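CocE/NonD family hydrolase (Staphylococcus aureus subsp. aureus COL, PDB 3III) probably hydrolyses ester or amide bonds, as an alpha/beta-hydrolase related to the X-Pro dipeptidyl-peptidases. Local coordinates at residues 197-201 against 202-206; 234-237 against 238-242; 111-115 against 116-120; 28-31 against 32-35; 431-434 against 435-439. All blocks are in the same frame, centred on the assembly; numbering follows the deposited sequence.

The five contacts are all local and fall into two touching pairs and one that stands apart. Contacts 1 and 2, centres about 12 Å apart, bring helix 198-203 against helix 234-240 and the residues after it; Tyr199 OH lies 2.7 Å from Pro242 O, and Gln238 NE2 2.8 Å from Ala203 O. Contacts 3 and 4, centres about 11 Å apart, reach the large mixed sheet and meet where Ser30 OG bonds to Gly111 O at 2.6 Å. Contact 5 belongs to the C-terminal non-catalytic region, its centre about 31 Å from that of contact 1. A palmitic acid lies about 9 Å from the Val202 side chain, a nickel ion about 8 Å from that of Asp29.

Contact 1 of 5, residues 197-201 against 202-206; sequences DMYRE and VAFHG
Tyr199 and Phe204 bring their rings together across a pi-type turn in which helix 198-203 gives way to the short strand 204-205. The ring centroids are 4.6 Å apart and the planes inclined by 34°, an oblique pairing in which CD1 and CE1 of Tyr199 lie against CD2 and CE2 of Phe204; the nearest pair, Tyr199 CE1 and Phe204 CD2, is 3.3 Å apart. Tyr199 sends CG anti to its main-chain nitrogen (chi1 -177°), while its OH bonds to Pro242 O. Away from the rings, CG1 of Val202 packs on CB of Met198, a selenomethionine in the crystal. The helical backbone widens here. Met198 O takes two N-H groups from opposite faces of its plane, Val202 N at 3.1 Å and Ala203 N at 3.0 Å, combining an alpha-type with a pi-type bond. Farther out, Glu201 pairs with Arg276, and Tyr214 of helix 213-224 packs on Met198, Val202 and Ala203. At the start of the helix, Asp197 sits at the N-cap position and its OD2 receives Arg200 NH1 in a salt bridge of 2.8 Å, through the syn lone pair.

Contact 2 of 5, residues 234-237 against 238-242; sequences LIQA and QQEHP
Gln236 and Glu240 meet through complementary torsions: Gln236 sets CG anti to the main-chain nitrogen and then bends at chi2 (57°), whereas Glu240 places CG in the crowded position between N and the carbonyl carbon (chi1 75°) and runs extended from there. The result is an i to i+4 side-chain bond on the outer surface of helix 234-240. Gln236 NE2 donates an N-H to Glu240 OE2 at 2.7 Å, fairly straight at 162°. The acceptor lies in the amide plane, but the donor stands above the carboxylate plane, the two flat groups being steeply inclined to each other. Below them the helical bond from Glu240 N to Gln236 O, 2.9 Å long, fixes the spacing of the same two residues. On the next flank a water joins Ile235 O, Gln238 OE1 and Gln239 NE2, so a main-chain carbonyl and two amides share one solvent molecule. Gln238 turns inward, its NE2 bonding to Ala203 O and Asp210 O and its OE1 to Arg215, which ties the helix to its neighbours. The helical conformation is lost at His241, whose N still makes a weak bond to Ala237 O. The imidazole stacks on Phe247, ND1 bonds to Asp245, and Ala237 O lies near the ring plane at its edge, 3.5 Å from His241 CD2.

Contact 3 of 5, residues 111-115 against 116-120; sequences GFWVP and NDYVV
The passage from helix 110-113 into strand 119-124 of the alpha/beta-hydrolase sheet has the bond pattern of a Schellman motif. Asp117 N bonds to Val114 O at 2.9 Å, the outer bond from Tyr118 N to Trp113 O is weak at 3.3 Å, and Asp117, the residue at the C' position, adopts positive phi. The reversal returns Tyr118 to Trp113. Their rings form a T-shaped pair, the six-membered ring of the indole directing its edge at the phenol face with planes at 82° and centroids 5.0 Å apart. Trp113 CE3 makes the approach over the face, offset toward the rim. Phe112 CD2 lies over one face of the same indole, while Val120 CG2 packs 3.5 Å from Trp113 CB, placing Val120 of the strand against the helix. The phenol is fixed at its far end by Asp317, and Phe316 of helix 306-319 packs on it. The CB of Asp117 points away from residues 111-115; its OD1 forms a salt bridge with Lys63 and shares a water with Val114 O, so the carbonyl that accepts Asp117 N is also solvated. Val114 CA approaches Tyr118 O at 3.4 Å in a CA-H...O contact. Since this buried carbonyl has no conventional hydrogen-bond partner in the model, that weak polar contact is likely to offset a little of the cost of burying it.

Contact 4 of 5, residues 28-31 against 32-35; sequences VDSV and QYGN
A single hydroxyl, Ser30 OG, receives two consecutive backbone N-H groups, Tyr33 N at 3.0 Å and Gln32 N at 3.3 Å. Turning OG away from the main-chain nitrogen and beside the carbonyl carbon (chi1 171°) brings it over the start of the loop, where both amides converge on it. The same oxygen bonds to Gly111 O, so three polar groups fix its rotation and the loop is joined to helix 110-113. In the backbone, Ser30 N gives a bond of 3.0 Å to Gly34 O. The return bond from Gly34 N to Ser30 O is weak, and a water bridges these two atoms. Gly34 has positive phi, a conformation that favours glycine. One residue farther along, Asn35 CA reaches Val28 O at 3.5 Å in a CA-H...O contact. Gln32 bends at chi2 and lays its amide beside Val31, with NE2 3.5 Å from Val31 CG1; a second water links Gln32 OE1 to Val31 N. The CB of Gln32 also sits over the centre of the Tyr33 ring, and both residues pack on Phe112. Asp29 lies at the centre of an inverse gamma turn and bonds outward to Ser101. Ser30 OG with Gln32 N thus forms an ST turn, to which Tyr33 N adds a second bond, at the hairpin connection between strands 22-30 and 36-47, the first two strands of the large mixed sheet.

Contact 5 of 5, residues 431-434 against 435-439; sequences KLDR and RGNEV
Asp433 turns its carboxylate back toward the amides of Arg435 and Asn437, in a hairpin closed by a type I turn from Asp433 to Gly436 with a G1 beta bulge at Gly436. Its CG lies between the main-chain nitrogen and the carbonyl carbon (chi1 58°), which brings OD1 3.0 Å from Asn437 N, a donor standing above the carboxylate plane, and into a weak bond with Arg435 N, an Asx turn. The main chain closes the same loop, Gly436 N meeting Asp433 O at 2.9 Å and Asp433 N meeting Asn437 O at 2.8 Å. The Arg435 side chain crosses that of Asp433 at about a right angle; its salt bridge is doubtful, being long and made by one of two conformers. Lys431 and Val439 run side by side in the same direction, with Lys431 CE 3.8 Å from Val439 CG2, and the lysine goes on to reach Leu502 O, Glu507 and Asp339. Leu432 slants across Glu438, laying CD2 against its CA and CB, while the glutamate carboxylate pairs with Lys430. Past the single bridge of Leu432 with Glu438, a nearly straight bond of 2.7 Å runs from Val439 N to Lys431 O, 177° at the hydrogen.

Contact 1 of 5, residues 197-201 against 202-206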
# COMPACT_ATOMS: atom_id res chain seq x y z
N ASP A 197 6.55 -6.34 -2.42
CA ASP A 197 6.74 -7.79 -2.34
C ASP A 197 5.43 -8.45 -2.72
O ASP A 197 4.55 -8.61 -1.90
CB ASP A 197 7.18 -8.20 -0.93
CG ASP A 197 7.50 -9.72 -0.81
OD1 ASP A 197 7.09 -10.54 -1.69
OD2 ASP A 197 8.11 -10.08 0.25
N MSE A 198 5.28 -8.77 -3.99
CA MSE A 198 3.99 -9.21 -4.50
C MSE A 198 3.50 -10.46 -3.81
O MSE A 198 2.30 -10.57 -3.54
CB MSE A 198 4.04 -9.47 -6.01
CG MSE A 198 4.07 -8.23 -6.80
SE MSE A 198 4.07 -8.60 -8.77
CE MSE A 198 2.17 -9.31 -8.88
N TYR A 199 4.39 -11.43 -3.58
CA TYR A 199 3.95 -12.66 -2.94
C TYR A 199 3.28 -12.42 -1.56
O TYR A 199 2.31 -13.05 -1.22
CB TYR A 199 5.14 -13.62 -2.77
CG TYR A 199 4.70 -14.89 -2.20
CD1 TYR A 199 4.17 -15.90 -3.01
CD2 TYR A 199 4.74 -15.10 -0.82
CE1 TYR A 199 3.68 -17.13 -2.43
CE2 TYR A 199 4.28 -16.26 -0.27
CZ TYR A 199 3.76 -17.29 -1.07
OH TYR A 199 3.28 -18.44 -0.47
N ARG A 200 3.84 -11.53 -0.76
CA ARG A 200 3.39 -11.33 0.59
C ARG A 200 2.30 -10.32 0.70
O ARG A 200 1.67 -10.23 1.77
CB ARG A 200 4.54 -10.93 1.52
CG ARG A 200 5.44 -12.10 1.88
CD ARG A 200 6.60 -11.66 2.83
NE ARG A 200 7.45 -12.81 3.12
CZ ARG A 200 8.33 -13.32 2.29
NH1 ARG A 200 8.55 -12.74 1.12
NH2 ARG A 200 9.01 -14.41 2.63
N GLU A 201 2.12 -9.50 -0.35
CA GLU A 201 1.31 -8.28 -0.19
C GLU A 201 0.06 -8.21 -1.03
O GLU A 201 -0.88 -7.56 -0.60
CB GLU A 201 2.17 -7.02 -0.28
CG GLU A 201 3.25 -7.10 0.83
CD GLU A 201 4.40 -6.14 0.79
OE1 GLU A 201 4.59 -5.43 -0.24
OE2 GLU A 201 5.16 -6.12 1.81
N VAL A 202 0.02 -8.91 -2.17
CA VAL A 202 -1.16 -8.86 -3.05
C VAL A 202 -1.57 -10.25 -3.61
O VAL A 202 -2.75 -10.53 -3.67
CB VAL A 202 -1.03 -7.83 -4.21
CG1 VAL A 202 0.07 -8.22 -5.23
CG2 VAL A 202 -2.40 -7.62 -4.89
N ALA A 203 -0.60 -11.06 -4.08
CA ALA A 203 -0.87 -12.40 -4.66
C ALA A 203 -1.38 -13.41 -3.60
O ALA A 203 -2.24 -14.25 -3.86
CB ALA A 203 0.38 -12.95 -5.45
N PHE A 204 -0.83 -13.31 -2.38
CA PHE A 204 -1.20 -14.17 -1.28
C PHE A 204 -1.11 -13.38 0.00
O PHE A 204 -0.27 -12.51 0.18
CB PHE A 204 -0.25 -15.39 -1.13
CG PHE A 204 -0.06 -16.21 -2.40
CD1 PHE A 204 -0.80 -17.40 -2.64
CD2 PHE A 204 0.85 -15.79 -3.36
CE1 PHE A 204 -0.67 -18.10 -3.81
CE2 PHE A 204 1.02 -16.53 -4.51
CZ PHE A 204 0.24 -17.67 -4.74
N HIS A 205 -1.99 -13.69 0.92
CA HIS A 205 -1.86 -13.16 2.27
C HIS A 205 -1.55 -14.29 3.21
O HIS A 205 -2.35 -15.19 3.37
CB HIS A 205 -3.13 -12.45 2.68
CG HIS A 205 -3.46 -11.32 1.81
ND1 HIS A 205 -4.51 -11.37 0.91
CD2 HIS A 205 -2.86 -10.12 1.63
CE1 HIS A 205 -4.56 -10.23 0.25
NE2 HIS A 205 -3.58 -9.45 0.67
N GLY A 206 -0.35 -14.27 3.81
CA GLY A 206 0.03 -15.40 4.67
C GLY A 206 0.04 -16.72 3.94
O GLY A 206 -0.13 -17.78 4.54
O HOH W 1 1.58 -12.10 3.73

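Contact 2 of 5, residues 234-237 against 238-242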
# COMPACT_ATOMS: atom_id res chain seq x y z
N LEU A 234 -0.52 -13.27 -14.93
CA LEU A 234 -0.30 -13.31 -13.50
C LEU A 234 -1.36 -14.13 -12.80
O LEU A 234 -1.15 -14.51 -11.70
CB LEU A 234 -0.22 -11.88 -12.91
CG LEU A 234 1.11 -11.16 -13.13
CD1 LEU A 234 0.95 -9.64 -12.85
CD2 LEU A 234 2.26 -11.81 -12.33
N ILE A 235 -2.47 -14.43 -13.46
CA ILE A 235 -3.46 -15.36 -12.90
C ILE A 235 -2.79 -16.77 -12.83
O ILE A 235 -2.77 -17.45 -11.80
CB ILE A 235 -4.73 -15.39 -13.77
CG1 ILE A 235 -5.45 -14.02 -13.75
CG2 ILE A 235 -5.70 -16.44 -13.30
CD1 ILE A 235 -5.89 -13.64 -12.37
N GLN A 236 -2.21 -17.17 -13.94
CA GLN A 236 -1.54 -18.48 -13.99
C GLN A 236 -0.30 -18.51 -13.08
O GLN A 236 -0.02 -19.56 -12.45
CB GLN A 236 -1.20 -18.87 -15.45
CG GLN A 236 -0.51 -20.23 -15.59
CD GLN A 236 -1.32 -21.41 -14.98
OE1 GLN A 236 -2.56 -21.36 -14.96
NE2 GLN A 236 -0.63 -22.48 -14.53
N ALA A 237 0.40 -17.38 -12.94
CA ALA A 237 1.61 -17.31 -12.09
C ALA A 237 1.19 -17.63 -10.64
O ALA A 237 1.85 -18.43 -9.95
CB ALA A 237 2.35 -15.90 -12.21
N GLN A 238 0.03 -17.10 -10.24
CA GLN A 238 -0.49 -17.34 -8.88
C GLN A 238 -0.85 -18.81 -8.70
O GLN A 238 -0.63 -19.38 -7.66
CB GLN A 238 -1.72 -16.48 -8.59
CG GLN A 238 -2.32 -16.63 -7.14
CD GLN A 238 -3.69 -15.91 -7.05
OE1 GLN A 238 -4.53 -16.10 -7.91
NE2 GLN A 238 -3.88 -15.06 -6.03
N GLN A 239 -1.46 -19.41 -9.70
CA GLN A 239 -1.78 -20.81 -9.63
C GLN A 239 -0.52 -21.67 -9.44
O GLN A 239 -0.50 -22.60 -8.68
CB GLN A 239 -2.36 -21.28 -10.98
CG GLN A 239 -3.74 -20.82 -11.31
CD GLN A 239 -4.75 -21.51 -10.48
OE1 GLN A 239 -5.18 -22.64 -10.79
NE2 GLN A 239 -5.13 -20.86 -9.37
N GLU A 240 0.50 -21.42 -10.25
CA GLU A 240 1.61 -22.35 -10.35
C GLU A 240 2.82 -22.02 -9.47
O GLU A 240 3.78 -22.81 -9.42
CB GLU A 240 2.03 -22.53 -11.85
CG GLU A 240 2.77 -21.35 -12.39
CD GLU A 240 2.77 -21.21 -13.92
OE1 GLU A 240 3.49 -20.29 -14.39
OE2 GLU A 240 2.04 -21.94 -14.60
N HIS A 241 2.76 -20.91 -8.74
CA HIS A 241 3.82 -20.54 -7.79
C HIS A 241 3.20 -20.28 -6.40
O HIS A 241 3.09 -19.12 -5.94
CB HIS A 241 4.56 -19.32 -8.30
CG HIS A 241 5.33 -19.56 -9.58
ND1 HIS A 241 6.50 -20.27 -9.61
CD2 HIS A 241 5.10 -19.17 -10.85
CE1 HIS A 241 6.95 -20.33 -10.85
NE2 HIS A 241 6.13 -19.66 -11.63
N PRO A 242 2.77 -21.35 -5.73
CA PRO A 242 2.09 -21.17 -4.42
C PRO A 242 3.03 -20.78 -3.24
O PRO A 242 2.57 -20.40 -2.15
CB PRO A 242 1.44 -22.52 -4.20
CG PRO A 242 2.29 -23.47 -4.93
CD PRO A 242 2.65 -22.74 -6.22
O HOH W 2 -4.87 -17.85 -10.16

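Contact 3 of 5, residues 111-115 against 116-120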
# COMPACT_ATOMS: atom_id res chain seq x y z
N GLY A 111 -1.58 20.57 -13.31
CA GLY A 111 -2.21 21.81 -12.93
C GLY A 111 -1.72 22.30 -11.55
O GLY A 111 -1.93 23.47 -11.19
N PHE A 112 -1.10 21.40 -10.79
CA PHE A 112 -0.47 21.81 -9.49
C PHE A 112 1.01 22.05 -9.68
O PHE A 112 1.56 23.07 -9.26
CB PHE A 112 -0.71 20.77 -8.36
CG PHE A 112 0.08 21.06 -7.09
CD1 PHE A 112 -0.27 22.12 -6.30
CD2 PHE A 112 1.19 20.33 -6.73
CE1 PHE A 112 0.43 22.45 -5.16
CE2 PHE A 112 1.91 20.66 -5.60
CZ PHE A 112 1.54 21.71 -4.80
N TRP A 113 1.69 21.13 -10.35
CA TRP A 113 3.15 21.20 -10.38
C TRP A 113 3.67 22.21 -11.38
O TRP A 113 4.58 22.96 -11.06
CB TRP A 113 3.76 19.83 -10.63
CG TRP A 113 3.56 18.92 -9.46
CD1 TRP A 113 2.60 17.99 -9.33
CD2 TRP A 113 4.29 18.91 -8.24
NE1 TRP A 113 2.69 17.35 -8.14
CE2 TRP A 113 3.72 17.91 -7.43
CE3 TRP A 113 5.38 19.62 -7.76
CZ2 TRP A 113 4.21 17.61 -6.19
CZ3 TRP A 113 5.86 19.34 -6.52
CH2 TRP A 113 5.27 18.35 -5.73
N VAL A 114 3.11 22.23 -12.58
CA VAL A 114 3.63 23.10 -13.61
C VAL A 114 3.53 24.60 -13.29
O VAL A 114 4.47 25.32 -13.55
CB VAL A 114 3.14 22.73 -15.03
CG1 VAL A 114 3.75 23.68 -16.04
CG2 VAL A 114 3.59 21.32 -15.35
N PRO A 115 2.46 25.07 -12.67
CA PRO A 115 2.42 26.49 -12.29
C PRO A 115 3.44 26.83 -11.23
O PRO A 115 3.81 27.98 -11.07
CB PRO A 115 1.03 26.68 -11.76
CG PRO A 115 0.24 25.68 -12.51
CD PRO A 115 1.12 24.47 -12.58
N ASN A 116 3.91 25.83 -10.51
CA ASN A 116 5.00 26.03 -9.52
C ASN A 116 6.40 25.85 -10.16
O ASN A 116 7.42 25.68 -9.46
CB ASN A 116 4.81 25.07 -8.35
CG ASN A 116 3.71 25.49 -7.41
OD1 ASN A 116 2.66 24.83 -7.24
ND2 ASN A 116 3.93 26.59 -6.81
N ASP A 117 6.47 25.94 -11.50
CA ASP A 117 7.72 25.86 -12.26
C ASP A 117 8.44 24.55 -12.07
O ASP A 117 9.67 24.52 -11.87
CB ASP A 117 8.68 27.03 -11.93
CG ASP A 117 8.01 28.40 -12.18
OD1 ASP A 117 7.66 28.59 -13.35
OD2 ASP A 117 7.82 29.23 -11.24
N TYR A 118 7.67 23.48 -12.23
CA TYR A 118 8.16 22.12 -12.41
C TYR A 118 7.73 21.65 -13.80
O TYR A 118 6.76 22.15 -14.39
CB TYR A 118 7.57 21.14 -11.41
CG TYR A 118 8.10 21.21 -10.04
CD1 TYR A 118 9.09 20.32 -9.60
CD2 TYR A 118 7.63 22.19 -9.14
CE1 TYR A 118 9.59 20.40 -8.32
CE2 TYR A 118 8.15 22.26 -7.83
CZ TYR A 118 9.15 21.39 -7.46
OH TYR A 118 9.63 21.45 -6.20
N VAL A 119 8.46 20.69 -14.33
CA VAL A 119 8.01 19.93 -15.49
C VAL A 119 7.34 18.64 -14.95
O VAL A 119 7.77 18.11 -13.94
CB VAL A 119 9.18 19.63 -16.47
CG1 VAL A 119 8.82 18.50 -17.47
CG2 VAL A 119 9.63 20.90 -17.19
N VAL A 120 6.25 18.18 -15.58
CA VAL A 120 5.67 16.87 -15.30
C VAL A 120 5.80 15.94 -16.52
O VAL A 120 5.36 16.30 -17.63
CB VAL A 120 4.20 16.95 -14.79
CG1 VAL A 120 3.62 15.53 -14.60
CG2 VAL A 120 4.09 17.76 -13.42
O HOH W 3 5.26 27.91 -14.63
O HOH W 4 5.50 29.91 -9.86

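Contact 4 of 5, residues 28-31 against 32-35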
# COMPACT_ATOMS: atom_id res chain seq x y z
N VAL A 28 -5.00 24.43 -18.70
CA VAL A 28 -5.34 23.35 -17.75
C VAL A 28 -6.31 23.92 -16.73
O VAL A 28 -6.14 25.04 -16.29
CB VAL A 28 -4.04 22.76 -17.05
CG1 VAL A 28 -4.40 21.77 -15.85
CG2 VAL A 28 -3.14 22.09 -18.06
N ASP A 29 -7.31 23.12 -16.37
CA ASP A 29 -8.25 23.46 -15.31
C ASP A 29 -7.60 23.11 -13.97
O ASP A 29 -7.89 22.09 -13.37
CB ASP A 29 -9.58 22.72 -15.49
CG ASP A 29 -9.40 21.19 -15.75
OD1 ASP A 29 -8.43 20.71 -16.38
OD2 ASP A 29 -10.21 20.45 -15.29
N SER A 30 -6.68 23.94 -13.51
CA SER A 30 -5.99 23.66 -12.26
C SER A 30 -6.97 23.78 -11.08
O SER A 30 -7.76 24.70 -11.03
CB SER A 30 -4.80 24.61 -12.03
OG SER A 30 -4.30 24.44 -10.72
N VAL A 31 -6.89 22.84 -10.16
CA VAL A 31 -7.69 22.80 -8.92
C VAL A 31 -7.30 23.97 -7.97
O VAL A 31 -8.14 24.48 -7.23
CB VAL A 31 -7.44 21.37 -8.26
CG1 VAL A 31 -7.70 21.32 -6.78
CG2 VAL A 31 -8.29 20.37 -9.02
N GLN A 32 -6.01 24.31 -7.94
CA GLN A 32 -5.46 25.29 -7.02
C GLN A 32 -5.35 26.68 -7.64
O GLN A 32 -5.50 27.68 -6.97
CB GLN A 32 -4.06 24.83 -6.58
CG GLN A 32 -4.08 23.44 -5.94
CD GLN A 32 -3.97 22.26 -6.90
OE1 GLN A 32 -3.63 22.40 -8.11
NE2 GLN A 32 -4.25 21.04 -6.35
N TYR A 33 -5.04 26.73 -8.95
CA TYR A 33 -4.53 27.92 -9.57
C TYR A 33 -5.31 28.39 -10.82
O TYR A 33 -4.76 29.08 -11.68
CB TYR A 33 -3.06 27.71 -9.96
CG TYR A 33 -2.18 27.17 -8.84
CD1 TYR A 33 -2.08 27.86 -7.62
CD2 TYR A 33 -1.44 25.99 -8.99
CE1 TYR A 33 -1.28 27.42 -6.63
CE2 TYR A 33 -0.60 25.55 -8.00
CZ TYR A 33 -0.54 26.24 -6.81
OH TYR A 33 0.31 25.80 -5.80
N GLY A 34 -6.55 27.97 -10.94
CA GLY A 34 -7.43 28.46 -12.01
C GLY A 34 -6.97 28.01 -13.42
O GLY A 34 -6.37 26.96 -13.59
N ASN A 35 -7.28 28.82 -14.43
CA ASN A 35 -6.89 28.47 -15.80
C ASN A 35 -5.39 28.71 -16.05
O ASN A 35 -4.93 29.87 -16.06
CB ASN A 35 -7.68 29.25 -16.80
CG ASN A 35 -9.12 28.83 -16.85
OD1 ASN A 35 -9.52 27.87 -16.19
ND2 ASN A 35 -9.92 29.61 -17.53
O HOH W 5 -8.96 26.55 -9.43
O HOH W 6 -4.60 21.12 -10.41

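Contact 5 of 5, residues 431-434 against 435-439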
# COMPACT_ATOMS: atom_id res chain seq x y z
N LYS A 431 -11.94 -2.76 17.81
CA LYS A 431 -12.12 -1.90 18.96
C LYS A 431 -13.59 -1.82 19.21
O LYS A 431 -14.36 -1.65 18.23
CB LYS A 431 -11.61 -0.49 18.70
CG LYS A 431 -11.78 0.39 19.99
CD LYS A 431 -11.01 1.68 19.98
CE LYS A 431 -11.81 2.89 19.64
NZ LYS A 431 -11.22 4.18 20.05
N LEU A 432 -13.99 -1.95 20.48
CA LEU A 432 -15.35 -1.86 20.89
C LEU A 432 -15.46 -0.67 21.84
O LEU A 432 -14.58 -0.48 22.70
CB LEU A 432 -15.84 -3.13 21.59
CG LEU A 432 -15.53 -4.51 21.03
CD1 LEU A 432 -16.27 -5.57 21.87
CD2 LEU A 432 -15.98 -4.57 19.58
N ASP A 433 -16.51 0.13 21.68
CA ASP A 433 -16.59 1.39 22.42
C ASP A 433 -17.09 1.04 23.82
O ASP A 433 -17.27 -0.14 24.11
CB ASP A 433 -17.45 2.46 21.73
CG ASP A 433 -18.86 2.03 21.49
OD1 ASP A 433 -19.39 1.16 22.23
OD2 ASP A 433 -19.47 2.59 20.54
N ARG A 434 -17.31 2.05 24.65
CA ARG A 434 -17.75 1.83 26.02
C ARG A 434 -19.16 1.24 26.12
O ARG A 434 -19.51 0.77 27.15
CB ARG A 434 -17.69 3.10 26.81
CG ARG A 434 -16.29 3.61 27.02
CD ARG A 434 -16.33 5.11 27.24
NE ARG A 434 -15.02 5.56 27.71
CZ ARG A 434 -14.57 6.78 27.54
NH1 ARG A 434 -15.31 7.69 26.92
NH2 ARG A 434 -13.37 7.09 28.00
N ARG A 435 -19.95 1.32 25.05
CA ARG A 435 -21.25 0.65 25.03
C ARG A 435 -21.12 -0.81 24.59
O ARG A 435 -22.10 -1.54 24.66
CB ARG A 435 -22.22 1.36 24.09
CG ARG A 435 -23.00 2.50 24.74
CD ARG A 435 -22.68 3.85 24.13
NE ARG A 435 -21.76 4.63 24.96
CZ ARG A 435 -20.55 5.05 24.56
NH1 ARG A 435 -19.79 5.76 25.39
NH2 ARG A 435 -20.11 4.77 23.33
N GLY A 436 -19.95 -1.23 24.12
CA GLY A 436 -19.72 -2.60 23.64
C GLY A 436 -19.94 -2.75 22.15
O GLY A 436 -19.91 -3.83 21.67
N ASN A 437 -20.11 -1.65 21.41
CA ASN A 437 -20.28 -1.64 19.95
C ASN A 437 -19.00 -1.42 19.18
O ASN A 437 -18.17 -0.63 19.60
CB ASN A 437 -21.27 -0.56 19.57
CG ASN A 437 -22.63 -0.85 20.14
OD1 ASN A 437 -23.05 -2.01 20.21
ND2 ASN A 437 -23.32 0.18 20.61
N GLU A 438 -18.87 -2.08 18.03
CA GLU A 438 -17.62 -2.00 17.30
C GLU A 438 -17.41 -0.60 16.78
O GLU A 438 -18.36 0.06 16.32
CB GLU A 438 -17.53 -3.00 16.15
CG GLU A 438 -16.16 -2.91 15.46
CD GLU A 438 -15.88 -4.00 14.45
OE1 GLU A 438 -16.79 -4.81 14.24
OE2 GLU A 438 -14.74 -4.03 13.89
N VAL A 439 -16.18 -0.13 16.89
CA VAL A 439 -15.80 1.17 16.30
C VAL A 439 -15.15 0.89 14.93
O VAL A 439 -14.05 0.29 14.85
CB VAL A 439 -14.80 1.92 17.19
CG1 VAL A 439 -14.35 3.29 16.50
CG2 VAL A 439 -15.39 2.15 18.58
O HOH W 7 -12.89 -2.35 14.99
O HOH W 8 -19.42 2.28 17.80
O HOH W 9 -21.89 2.66 20.69